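Local coordinates for cation-transporting ATPase, E1-E2 family protein (PDB 4F2F) that belongs to a copper(I)-exporting P-type ATPase, of which this cupredoxin-fold fragment is a domain that binds copper(I), at residues I30-Q33 and E39-F42; K52-E57 and E63-D68. All blocks are in the same frame, centred on the assembly; numbering follows the deposited sequence.

Contact 1. Residues I30-Q33 and E39-F42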
ATOM      1  N   ILE A  30      -3.829   0.639  -6.192  1.00 20.09           N
ATOM      2  CA  ILE A  30      -2.595   0.708  -6.962  1.00 19.09           C
ATOM      3  C   ILE A  30      -2.390  -0.551  -7.794  1.00 22.44           C
ATOM      4  O   ILE A  30      -3.041  -1.573  -7.570  1.00 20.87           O
ATOM      5  CB  ILE A  30      -1.367   0.931  -6.054  1.00 21.24           C
ATOM      6  CG1 ILE A  30      -1.058  -0.326  -5.240  1.00 19.69           C
ATOM      7  CG2 ILE A  30      -1.580   2.131  -5.140  1.00 20.45           C
ATOM      8  CD1 ILE A  30       0.169  -0.192  -4.359  1.00 18.92           C
ATOM      9  N   GLN A  31      -1.479  -0.465  -8.759  1.00 22.42           N
ATOM     10  CA  GLN A  31      -1.142  -1.598  -9.608  1.00 20.86           C
ATOM     11  C   GLN A  31       0.344  -1.919  -9.492  1.00 22.61           C
ATOM     12  O   GLN A  31       1.187  -1.018  -9.484  1.00 23.85           O
ATOM     13  CB  GLN A  31      -1.512  -1.308 -11.065  1.00 23.06           C
ATOM     14  CG  GLN A  31      -1.224  -2.460 -12.017  1.00 24.17           C
ATOM     15  CD  GLN A  31      -1.459  -2.095 -13.470  1.00 29.79           C
ATOM     16  OE1 GLN A  31      -2.599  -2.004 -13.926  1.00 33.45           O
ATOM     17  NE2 GLN A  31      -0.374  -1.886 -14.209  1.00 29.26           N
ATOM     18  N   LEU A  32       0.657  -3.206  -9.389  1.00 20.93           N
ATOM     19  CA  LEU A  32       2.036  -3.662  -9.264  1.00 22.71           C
ATOM     20  C   LEU A  32       2.337  -4.739 -10.301  1.00 27.16           C
ATOM     21  O   LEU A  32       1.461  -5.522 -10.663  1.00 25.69           O
ATOM     22  CB  LEU A  32       2.287  -4.221  -7.863  1.00 23.85           C
ATOM     23  CG  LEU A  32       2.030  -3.309  -6.664  1.00 21.73           C
ATOM     24  CD1 LEU A  32       2.217  -4.085  -5.372  1.00 23.10           C
ATOM     25  CD2 LEU A  32       2.944  -2.093  -6.694  1.00 22.10           C
ATOM     26  N   GLN A  33       3.580  -4.776 -10.770  1.00 25.87           N
ATOM     27  CA  GLN A  33       4.026  -5.810 -11.696  1.00 27.52           C
ATOM     28  C   GLN A  33       4.516  -7.033 -10.926  1.00 22.71           C
ATOM     29  O   GLN A  33       5.283  -6.905  -9.972  1.00 25.52           O
ATOM     30  CB  GLN A  33       5.146  -5.272 -12.593  1.00 28.57           C
ATOM     31  CG  GLN A  33       4.693  -4.222 -13.599  1.00 37.39           C
ATOM     32  CD  GLN A  33       3.930  -4.822 -14.764  1.00 39.36           C
ATOM     33  OE1 GLN A  33       4.278  -5.891 -15.263  1.00 39.13           O
ATOM     34  NE2 GLN A  33       2.879  -4.137 -15.200  1.00 44.86           N
ATOM     35  N   GLU A  39       8.312  -1.311  -3.336  1.00 18.48           N
ATOM     36  CA  GLU A  39       8.441  -0.486  -2.145  1.00 20.30           C
ATOM     37  C   GLU A  39       7.290   0.509  -2.100  1.00 15.88           C
ATOM     38  O   GLU A  39       7.212   1.431  -2.912  1.00 16.88           O
ATOM     39  CB  GLU A  39       9.799   0.223  -2.100  1.00 21.98           C
ATOM     40  CG  GLU A  39      10.970  -0.715  -1.836  1.00 26.08           C
ATOM     41  CD  GLU A  39      12.252   0.012  -1.461  1.00 26.83           C
ATOM     42  OE1 GLU A  39      12.210   1.246  -1.268  1.00 29.03           O
ATOM     43  OE2 GLU A  39      13.303  -0.657  -1.356  1.00 29.13           O
ATOM     44  N   ILE A  40       6.386   0.294  -1.151  1.00 17.82           N
ATOM     45  CA  ILE A  40       5.211   1.130  -1.007  1.00 17.44           C
ATOM     46  C   ILE A  40       5.374   1.998   0.229  1.00 16.13           C
ATOM     47  O   ILE A  40       5.329   1.506   1.355  1.00 18.48           O
ATOM     48  CB  ILE A  40       3.938   0.282  -0.879  1.00 18.58           C
ATOM     49  CG1 ILE A  40       3.878  -0.749  -2.006  1.00 17.73           C
ATOM     50  CG2 ILE A  40       2.704   1.166  -0.895  1.00 18.70           C
ATOM     51  CD1 ILE A  40       2.751  -1.748  -1.858  1.00 19.69           C
ATOM     52  N   THR A  41       5.578   3.290   0.005  1.00 17.30           N
ATOM     53  CA  THR A  41       5.831   4.223   1.093  1.00 16.71           C
ATOM     54  C   THR A  41       4.537   4.855   1.582  1.00 17.84           C
ATOM     55  O   THR A  41       3.851   5.555   0.837  1.00 18.23           O
ATOM     56  CB  THR A  41       6.821   5.318   0.670  1.00 18.11           C
ATOM     57  OG1 THR A  41       8.081   4.713   0.354  1.00 20.30           O
ATOM     58  CG2 THR A  41       7.022   6.329   1.790  1.00 17.78           C
ATOM     59  N   PHE A  42       4.211   4.589   2.842  1.00 15.26           N
ATOM     60  CA  PHE A  42       3.043   5.172   3.487  1.00 14.72           C
ATOM     61  C   PHE A  42       3.450   6.369   4.337  1.00 15.52           C
ATOM     62  O   PHE A  42       4.413   6.298   5.098  1.00 17.38           O
ATOM     63  CB  PHE A  42       2.368   4.141   4.389  1.00 16.32           C
ATOM     64  CG  PHE A  42       1.561   3.110   3.649  1.00 14.08           C
ATOM     65  CD1 PHE A  42       2.177   2.019   3.055  1.00 15.59           C
ATOM     66  CD2 PHE A  42       0.184   3.220   3.568  1.00 16.28           C
ATOM     67  CE1 PHE A  42       1.430   1.066   2.381  1.00 15.16           C
ATOM     68  CE2 PHE A  42      -0.564   2.269   2.899  1.00 15.58           C
ATOM     69  CZ  PHE A  42       0.061   1.192   2.305  1.00 16.30           C
TER

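Contact 2. Residues K52-E57 and E63-D68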
ATOM      1  N   LYS A  52      -2.748   3.804  12.845  1.00 14.61           N
ATOM      2  CA  LYS A  52      -1.472   3.560  13.523  1.00 15.36           C
ATOM      3  C   LYS A  52      -0.750   2.309  13.023  1.00 15.96           C
ATOM      4  O   LYS A  52       0.406   2.077  13.375  1.00 15.06           O
ATOM      5  CB  LYS A  52      -1.654   3.485  15.043  1.00 14.99           C
ATOM      6  CG  LYS A  52      -2.270   2.190  15.553  1.00 17.51           C
ATOM      7  CD  LYS A  52      -2.328   2.180  17.076  1.00 18.04           C
ATOM      8  CE  LYS A  52      -2.716   0.809  17.599  1.00 20.15           C
ATOM      9  NZ  LYS A  52      -2.743   0.779  19.089  1.00 25.80           N
ATOM     10  N   GLU A  53      -1.428   1.511  12.206  1.00 14.19           N
ATOM     11  CA  GLU A  53      -0.831   0.299  11.651  1.00 14.86           C
ATOM     12  C   GLU A  53      -1.182   0.122  10.178  1.00 15.97           C
ATOM     13  O   GLU A  53      -2.211   0.609   9.710  1.00 15.56           O
ATOM     14  CB  GLU A  53      -1.255  -0.933  12.461  1.00 15.22           C
ATOM     15  CG  GLU A  53      -0.597  -1.014  13.833  1.00 15.07           C
ATOM     16  CD  GLU A  53      -1.382  -1.860  14.816  1.00 18.49           C
ATOM     17  OE1 GLU A  53      -2.408  -2.452  14.419  1.00 19.25           O
ATOM     18  OE2 GLU A  53      -0.973  -1.924  15.996  1.00 23.27           O
ATOM     19  N   ILE A  54      -0.303  -0.570   9.463  1.00 13.88           N
ATOM     20  CA  ILE A  54      -0.497  -0.891   8.056  1.00 13.50           C
ATOM     21  C   ILE A  54      -0.543  -2.404   7.908  1.00 15.26           C
ATOM     22  O   ILE A  54       0.367  -3.106   8.356  1.00 14.91           O
ATOM     23  CB  ILE A  54       0.663  -0.350   7.198  1.00 15.39           C
ATOM     24  CG1 ILE A  54       0.846   1.151   7.430  1.00 16.34           C
ATOM     25  CG2 ILE A  54       0.431  -0.655   5.720  1.00 18.62           C
ATOM     26  CD1 ILE A  54       2.183   1.681   6.953  1.00 18.60           C
ATOM     27  N   LEU A  55      -1.599  -2.909   7.279  1.00 13.65           N
ATOM     28  CA  LEU A  55      -1.802  -4.350   7.173  1.00 15.21           C
ATOM     29  C   LEU A  55      -1.839  -4.831   5.727  1.00 15.52           C
ATOM     30  O   LEU A  55      -2.678  -4.394   4.938  1.00 14.59           O
ATOM     31  CB  LEU A  55      -3.096  -4.761   7.891  1.00 15.16           C
ATOM     32  CG  LEU A  55      -3.521  -6.229   7.790  1.00 16.20           C
ATOM     33  CD1 LEU A  55      -2.496  -7.146   8.438  1.00 17.67           C
ATOM     34  CD2 LEU A  55      -4.895  -6.437   8.414  1.00 18.11           C
ATOM     35  N   PHE A  56      -0.913  -5.723   5.393  1.00 16.99           N
ATOM     36  CA  PHE A  56      -0.955  -6.476   4.144  1.00 15.90           C
ATOM     37  C   PHE A  56      -1.058  -7.954   4.514  1.00 19.23           C
ATOM     38  O   PHE A  56      -0.055  -8.664   4.556  1.00 18.63           O
ATOM     39  CB  PHE A  56       0.312  -6.227   3.316  1.00 17.06           C
ATOM     40  CG  PHE A  56       0.316  -4.917   2.564  1.00 17.07           C
ATOM     41  CD1 PHE A  56       0.247  -4.902   1.180  1.00 16.63           C
ATOM     42  CD2 PHE A  56       0.407  -3.705   3.233  1.00 15.69           C
ATOM     43  CE1 PHE A  56       0.257  -3.708   0.476  1.00 16.66           C
ATOM     44  CE2 PHE A  56       0.418  -2.505   2.536  1.00 18.37           C
ATOM     45  CZ  PHE A  56       0.345  -2.507   1.156  1.00 16.60           C
ATOM     46  N   GLU A  57      -2.278  -8.403   4.791  1.00 17.61           N
ATOM     47  CA  GLU A  57      -2.513  -9.717   5.381  1.00 18.41           C
ATOM     48  C   GLU A  57      -1.916 -10.857   4.559  1.00 19.99           C
ATOM     49  O   GLU A  57      -1.356 -11.804   5.112  1.00 21.75           O
ATOM     50  CB  GLU A  57      -4.015  -9.951   5.576  1.00 18.77           C
ATOM     51  CG  GLU A  57      -4.367 -11.170   6.416  1.00 23.64           C
ATOM     52  CD  GLU A  57      -4.498 -10.846   7.891  1.00 29.50           C
ATOM     53  OE1 GLU A  57      -5.439 -10.110   8.259  1.00 29.72           O
ATOM     54  OE2 GLU A  57      -3.654 -11.317   8.682  1.00 40.21           O
ATOM     55  N   GLU A  63       2.649  -3.511  10.149  1.00 15.84           N
ATOM     56  CA  GLU A  63       3.687  -2.561  10.511  1.00 14.73           C
ATOM     57  C   GLU A  63       3.102  -1.346  11.216  1.00 15.64           C
ATOM     58  O   GLU A  63       2.150  -0.744  10.725  1.00 16.08           O
ATOM     59  CB  GLU A  63       4.430  -2.108   9.251  1.00 17.01           C
ATOM     60  CG  GLU A  63       5.601  -1.177   9.502  1.00 21.80           C
ATOM     61  CD  GLU A  63       6.764  -1.878  10.170  1.00 24.24           C
ATOM     62  OE1 GLU A  63       7.577  -1.193  10.824  1.00 25.91           O
ATOM     63  OE2 GLU A  63       6.867  -3.115  10.038  1.00 27.69           O
ATOM     64  N   PRO A  64       3.673  -0.975  12.372  1.00 15.32           N
ATOM     65  CA  PRO A  64       3.227   0.255  13.030  1.00 18.33           C
ATOM     66  C   PRO A  64       3.734   1.479  12.278  1.00 15.53           C
ATOM     67  O   PRO A  64       4.766   1.412  11.601  1.00 16.95           O
ATOM     68  CB  PRO A  64       3.892   0.175  14.405  1.00 16.00           C
ATOM     69  CG  PRO A  64       5.127  -0.631  14.170  1.00 20.58           C
ATOM     70  CD  PRO A  64       4.766  -1.638  13.106  1.00 17.69           C
ATOM     71  N   ILE A  65       3.008   2.584  12.382  1.00 15.45           N
ATOM     72  CA  ILE A  65       3.454   3.834  11.788  1.00 16.78           C
ATOM     73  C   ILE A  65       3.004   5.003  12.658  1.00 17.14           C
ATOM     74  O   ILE A  65       1.826   5.120  13.000  1.00 16.82           O
ATOM     75  CB  ILE A  65       2.967   3.984  10.320  1.00 15.96           C
ATOM     76  CG1 ILE A  65       3.523   5.268   9.691  1.00 16.37           C
ATOM     77  CG2 ILE A  65       1.448   3.927  10.232  1.00 17.03           C
ATOM     78  CD1 ILE A  65       3.218   5.405   8.211  1.00 17.62           C
ATOM     79  N   GLY A  66       3.957   5.851  13.028  1.00 18.25           N
ATOM     80  CA  GLY A  66       3.692   6.957  13.927  1.00 20.69           C
ATOM     81  C   GLY A  66       3.163   8.177  13.204  1.00 18.96           C
ATOM     82  O   GLY A  66       3.237   8.269  11.978  1.00 17.97           O
ATOM     83  N   VAL A  67       2.625   9.119  13.970  1.00 21.24           N
ATOM     84  CA  VAL A  67       2.112  10.360  13.410  1.00 19.82           C
ATOM     85  C   VAL A  67       3.207  11.091  12.640  1.00 20.64           C
ATOM     86  O   VAL A  67       4.307  11.300  13.154  1.00 22.08           O
ATOM     87  CB  VAL A  67       1.561  11.281  14.510  1.00 23.85           C
ATOM     88  CG1 VAL A  67       0.823  12.462  13.897  1.00 25.57           C
ATOM     89  CG2 VAL A  67       0.646  10.502  15.441  1.00 23.56           C
ATOM     90  N   ASP A  68       2.896  11.467  11.402  1.00 21.86           N
ATOM     91  CA  ASP A  68       3.826  12.195  10.539  1.00 20.95           C
ATOM     92  C   ASP A  68       5.074  11.394  10.178  1.00 22.85           C
ATOM     93  O   ASP A  68       6.069  11.961   9.728  1.00 27.22           O
ATOM     94  CB  ASP A  68       4.227  13.533  11.167  1.00 25.73           C
ATOM     95  CG  ASP A  68       3.055  14.481  11.315  1.00 33.77           C
ATOM     96  OD1 ASP A  68       2.039  14.292  10.613  1.00 39.27           O
ATOM     97  OD2 ASP A  68       3.153  15.419  12.132  1.00 46.41           O
TER

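Contact 1. Residues I30-Q33 and E39-F42
I40, which meets I30 and L32 across the contact, has the F42 ring of its own strand beside it, F42 CE1 lying 3.5 Å from I40 CG2. That ring does not reach 30-33, and no flat group sits between the three aliphatic residues, which meet by methyl groups alone. Further rings surround these methyls, Y96 touching both I30 and L32, and F56 touching I40. The ends of I30 and I40 meet head-on, with I30 CD1 3.9 Å from I40 CD1. The same I40 methyl is approached by one branch of L32, whose CD1 lies 4.3 Å from I40 CD1. I40 therefore points its end between two residues of the facing strand. Those two are packed together as well, I30 CD1 standing 4.1 Å from L32 CD2, so the three side chains form one small aliphatic cluster. A chi1 of 71° tucks CG1 of I30 over its own backbone, flanked by N and C, and an extended chi2 then sends CD1 outward. I40 is stretched in the same way beyond CG1 (chi2 172°). With both side chains extended, the methyls meet although the CA atoms of I30 and I40 are 9.8 Å apart. That spacing, with no hydrogen bond between the segments, is consistent with strands of two layers facing each other, as in the β-sandwich of a cupredoxin fold. Residues 30-33 are bonded to strands 6-11 and 93-99, whereas strand 38-44 pairs with 14-21 and 70-75. I17 on I30 and I19 on I40 add further aliphatic cover. With all three touching residues buried, the attraction between the layers is hydrophobic, resting on dispersion and exclusion of water and having little directional preference.

Contact 2. Residues K52-E57 and E63-D68
K52 to I54 run antiparallel to E63 to I65 in a β-hairpin, with E53 and P64 as a non-hydrogen-bonded pair and I54 and E63 as a hydrogen-bonded pair. The latter is joined both ways, I54 N donating a hydrogen bond to E63 O at 2.8 Å and E63 N one to I54 O at 2.9 Å. Beyond P64 a third bond runs from I65 N to K52 O, also 2.8 Å, but its donor stands above the carbonyl plane, 43° out of it. P64 has no amide N-H to offer, and its place in the non-hydrogen-bonded pair asks for none across the hairpin; its CA makes a CA-H...O contact to K52 O at 3.4 Å. On the buried side, I54 and I65 cross obliquely. I54 CG1 and CD1 both approach I65 CG2, the CG1 contact being 4.0 Å, while I54 CD1 is also 4.1 Å from I65 CD1. I65 sets CG1 anti to its backbone N (chi1 -177°), which leaves CG2 turned to the K52 carbonyl as well as to I54. The other branch of I54, CG2, lies at the edge of the F56 ring and in its plane, within the same strand. F42 and I73 touch I54 from the neighbouring strands. The opposite face carries E53 and P64, with E53 CG 4.1 Å from P64 CA. The E63 side chain leaves the hairpin: its OE1 makes a salt bridge to K71 NZ, which also binds P64 O. The K52 side chain lies about 8 Å from a bound copper(I), near the metal site. Directional backbone bonds thus set the register, I54 and I65 form part of the apolar inner face with F42 and I73, and the K71 salt bridge ties the hairpin to strand 70-75.

The centre of contact 1 lies about 5 Å, that of contact 2 about 10 Å, from the centre of the chain; the first is buried, the second partly exposed. They differ in kind: 30-33 and 39-42 face each other across the sandwich, whereas 52-57 and 63-68 are hairpin neighbours joined by main-chain hydrogen bonds, with charged side chains at the margin, E63 paired with K71. The two meet where strand 38-44, held in contact 1, packs on strand 53-56 of contact 2. F42 CB lies 3.6 Å from I54 CD1, and I40 CD1 lies 3.9 Å from F56 CZ. One apolar interior thereby continues from contact 1 to the inner face of the hairpin.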